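Local coordinates for protein predicted acyltransferase with acyl-CoA N-acyltransferase domain (Escherichia coli, PDB 4RS2) that binds coenzyme A as a GNAT-family acyltransferase, probably transfers acyl groups, and when overproduced suppresses gene silencing by small RNAs, at residues F136-A141 with F157-R161. Residues are numbered along the deposited sequence; the frame is centred on the assembly and turned at random.
Sequences FGFELA and FQVHR
In the C-terminal part of the GNAT fold, strand 139-140 pairs antiparallel with strand 157-161, whose other edge bonds to strand 123-127. In the hydrogen-bonded pair, Glu139 N gives a nearly straight bond to Val159 O (2.7 Å), and Val159 N returns one to Glu139 O (2.8 Å). Ala141 N continues the pairing to Phe157 O (2.9 Å), and the small methyl of Ala141 fits beside the Phe157 ring, Ala141 CB to Phe157 CD2 3.4 Å. Gly137 is the C-prime residue of a Schellman motif ending the helical turns after helix 130-133; at its positive phi a side chain would jam against Phe136 O. Phe136 touches coenzyme A. The buried Phe138 ring receives His160 CB over one face, 3.7 Å from its centroid, while the imidazole turns an edge toward that face, planes at 78°. His160 ND1 bonds to Arg161 O. One water donates to Phe138 O and Gln158 OE1; Gln158 NE2 bonds to Ala156 O. Glu139 leaves on the sheet face of Val159, and the end of Arg161 reaches it in a salt bridge; Glu139 also bonds His144, and Arg161 Asp164 O. Arg161 NH2 approaches the syn lone pair of Glu139 OE1 at 3.2 Å, carboxylate and guanidinium planes 72° apart.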
loop_
_atom_site.group_PDB
_atom_site.type_symbol
_atom_site.label_atom_id
_atom_site.label_comp_id
_atom_site.label_asym_id
_atom_site.label_seq_id
_atom_site.Cartn_x
_atom_site.Cartn_y
_atom_site.Cartn_z
ATOM N N PHE A 136 -3.749 -5.295 10.475
ATOM C CA PHE A 136 -3.955 -3.872 10.284
ATOM C C PHE A 136 -5.440 -3.555 10.043
ATOM O O PHE A 136 -5.786 -2.458 9.647
ATOM C CB PHE A 136 -3.113 -3.374 9.123
ATOM C CG PHE A 136 -1.669 -3.841 9.145
ATOM C CD1 PHE A 136 -0.917 -3.814 10.328
ATOM C CD2 PHE A 136 -1.041 -4.242 7.986
ATOM C CE1 PHE A 136 0.406 -4.219 10.349
ATOM C CE2 PHE A 136 0.283 -4.661 7.998
ATOM C CZ PHE A 136 1.011 -4.637 9.191
ATOM N N GLY A 137 -6.295 -4.536 10.243
ATOM C CA GLY A 137 -7.714 -4.291 10.097
ATOM C C GLY A 137 -8.341 -4.686 8.793
ATOM O O GLY A 137 -9.532 -4.563 8.638
ATOM N N PHE A 138 -7.570 -5.250 7.886
ATOM C CA PHE A 138 -8.126 -5.674 6.617
ATOM C C PHE A 138 -8.977 -6.920 6.779
ATOM O O PHE A 138 -8.663 -7.810 7.594
ATOM C CB PHE A 138 -7.006 -5.947 5.596
ATOM C CG PHE A 138 -6.424 -4.705 4.985
ATOM C CD1 PHE A 138 -5.482 -3.968 5.668
ATOM C CD2 PHE A 138 -6.852 -4.255 3.751
ATOM C CE1 PHE A 138 -4.960 -2.814 5.140
ATOM C CE2 PHE A 138 -6.350 -3.100 3.228
ATOM C CZ PHE A 138 -5.410 -2.354 3.936
ATOM N N GLU A 139 -10.055 -6.985 6.010
ATOM C CA GLU A 139 -10.952 -8.133 6.021
ATOM C C GLU A 139 -10.927 -8.799 4.655
ATOM O O GLU A 139 -10.553 -8.170 3.669
ATOM C CB GLU A 139 -12.367 -7.646 6.300
ATOM C CG GLU A 139 -12.565 -7.095 7.686
ATOM C CD GLU A 139 -13.823 -6.278 7.797
ATOM O OE1 GLU A 139 -14.300 -5.719 6.757
ATOM O OE2 GLU A 139 -14.323 -6.178 8.927
ATOM N N LEU A 140 -11.338 -10.060 4.585
ATOM C CA LEU A 140 -11.372 -10.766 3.287
ATOM C C LEU A 140 -12.421 -10.126 2.391
ATOM O O LEU A 140 -13.580 -9.978 2.768
ATOM C CB LEU A 140 -11.672 -12.255 3.457
ATOM C CG LEU A 140 -10.480 -13.118 3.749
ATOM C CD1 LEU A 140 -10.989 -14.531 4.024
ATOM C CD2 LEU A 140 -9.546 -13.100 2.548
ATOM N N ALA A 141 -12.010 -9.709 1.202
ATOM C CA ALA A 141 -12.903 -9.033 0.296
ATOM C C ALA A 141 -14.068 -9.931 -0.145
ATOM O O ALA A 141 -15.179 -9.442 -0.341
ATOM C CB ALA A 141 -12.128 -8.547 -0.906
ATOM N N PHE A 157 -7.195 -11.407 -1.454
ATOM C CA PHE A 157 -7.751 -10.080 -1.747
ATOM C C PHE A 157 -8.529 -9.585 -0.556
ATOM O O PHE A 157 -9.405 -10.294 -0.034
ATOM C CB PHE A 157 -8.602 -10.061 -3.005
ATOM C CG PHE A 157 -8.975 -8.688 -3.464
ATOM C CD1 PHE A 157 -8.003 -7.717 -3.648
ATOM C CD2 PHE A 157 -10.285 -8.350 -3.761
ATOM C CE1 PHE A 157 -8.320 -6.475 -4.093
ATOM C CE2 PHE A 157 -10.600 -7.074 -4.224
ATOM C CZ PHE A 157 -9.611 -6.138 -4.379
ATOM N N GLN A 158 -8.149 -8.403 -0.072
ATOM C CA GLN A 158 -8.692 -7.867 1.183
ATOM C C GLN A 158 -9.086 -6.401 1.100
ATOM O O GLN A 158 -8.694 -5.679 0.191
ATOM C CB GLN A 158 -7.628 -8.041 2.286
ATOM C CG GLN A 158 -7.320 -9.517 2.613
ATOM C CD GLN A 158 -6.019 -9.721 3.343
ATOM O OE1 GLN A 158 -5.926 -9.551 4.545
ATOM N NE2 GLN A 158 -4.994 -10.104 2.594
ATOM N N VAL A 159 -9.884 -5.977 2.076
ATOM C CA VAL A 159 -10.412 -4.627 2.083
ATOM C C VAL A 159 -10.450 -4.064 3.503
ATOM O O VAL A 159 -10.649 -4.795 4.492
ATOM C CB VAL A 159 -11.824 -4.603 1.465
ATOM C CG1 VAL A 159 -12.800 -5.415 2.304
ATOM C CG2 VAL A 159 -12.296 -3.178 1.250
ATOM N N HIS A 160 -10.215 -2.759 3.587
ATOM C CA HIS A 160 -10.280 -2.004 4.835
ATOM C C HIS A 160 -11.139 -0.773 4.564
ATOM O O HIS A 160 -10.748 0.098 3.817
ATOM C CB HIS A 160 -8.882 -1.565 5.293
ATOM C CG HIS A 160 -8.809 -1.126 6.731
ATOM N ND1 HIS A 160 -9.643 -0.177 7.282
ATOM C CD2 HIS A 160 -7.969 -1.507 7.731
ATOM C CE1 HIS A 160 -9.347 -0.019 8.568
ATOM N NE2 HIS A 160 -8.320 -0.795 8.856
ATOM N N ARG A 161 -12.304 -0.695 5.192
ATOM C CA ARG A 161 -13.160 0.459 5.024
ATOM C C ARG A 161 -12.537 1.634 5.752
ATOM O O ARG A 161 -11.858 1.445 6.766
ATOM C CB ARG A 161 -14.527 0.177 5.646
ATOM C CG ARG A 161 -14.565 0.146 7.161
ATOM C CD ARG A 161 -15.900 -0.405 7.612
ATOM N NE ARG A 161 -15.929 -1.850 7.425
ATOM C CZ ARG A 161 -16.935 -2.646 7.793
ATOM N NH1 ARG A 161 -18.067 -2.121 8.312
ATOM N NH2 ARG A 161 -16.829 -3.975 7.604
HETATM O O HOH W 1 -7.935 -10.250 6.340
HETATM O O HOH W 2 -13.206 -2.896 6.745
#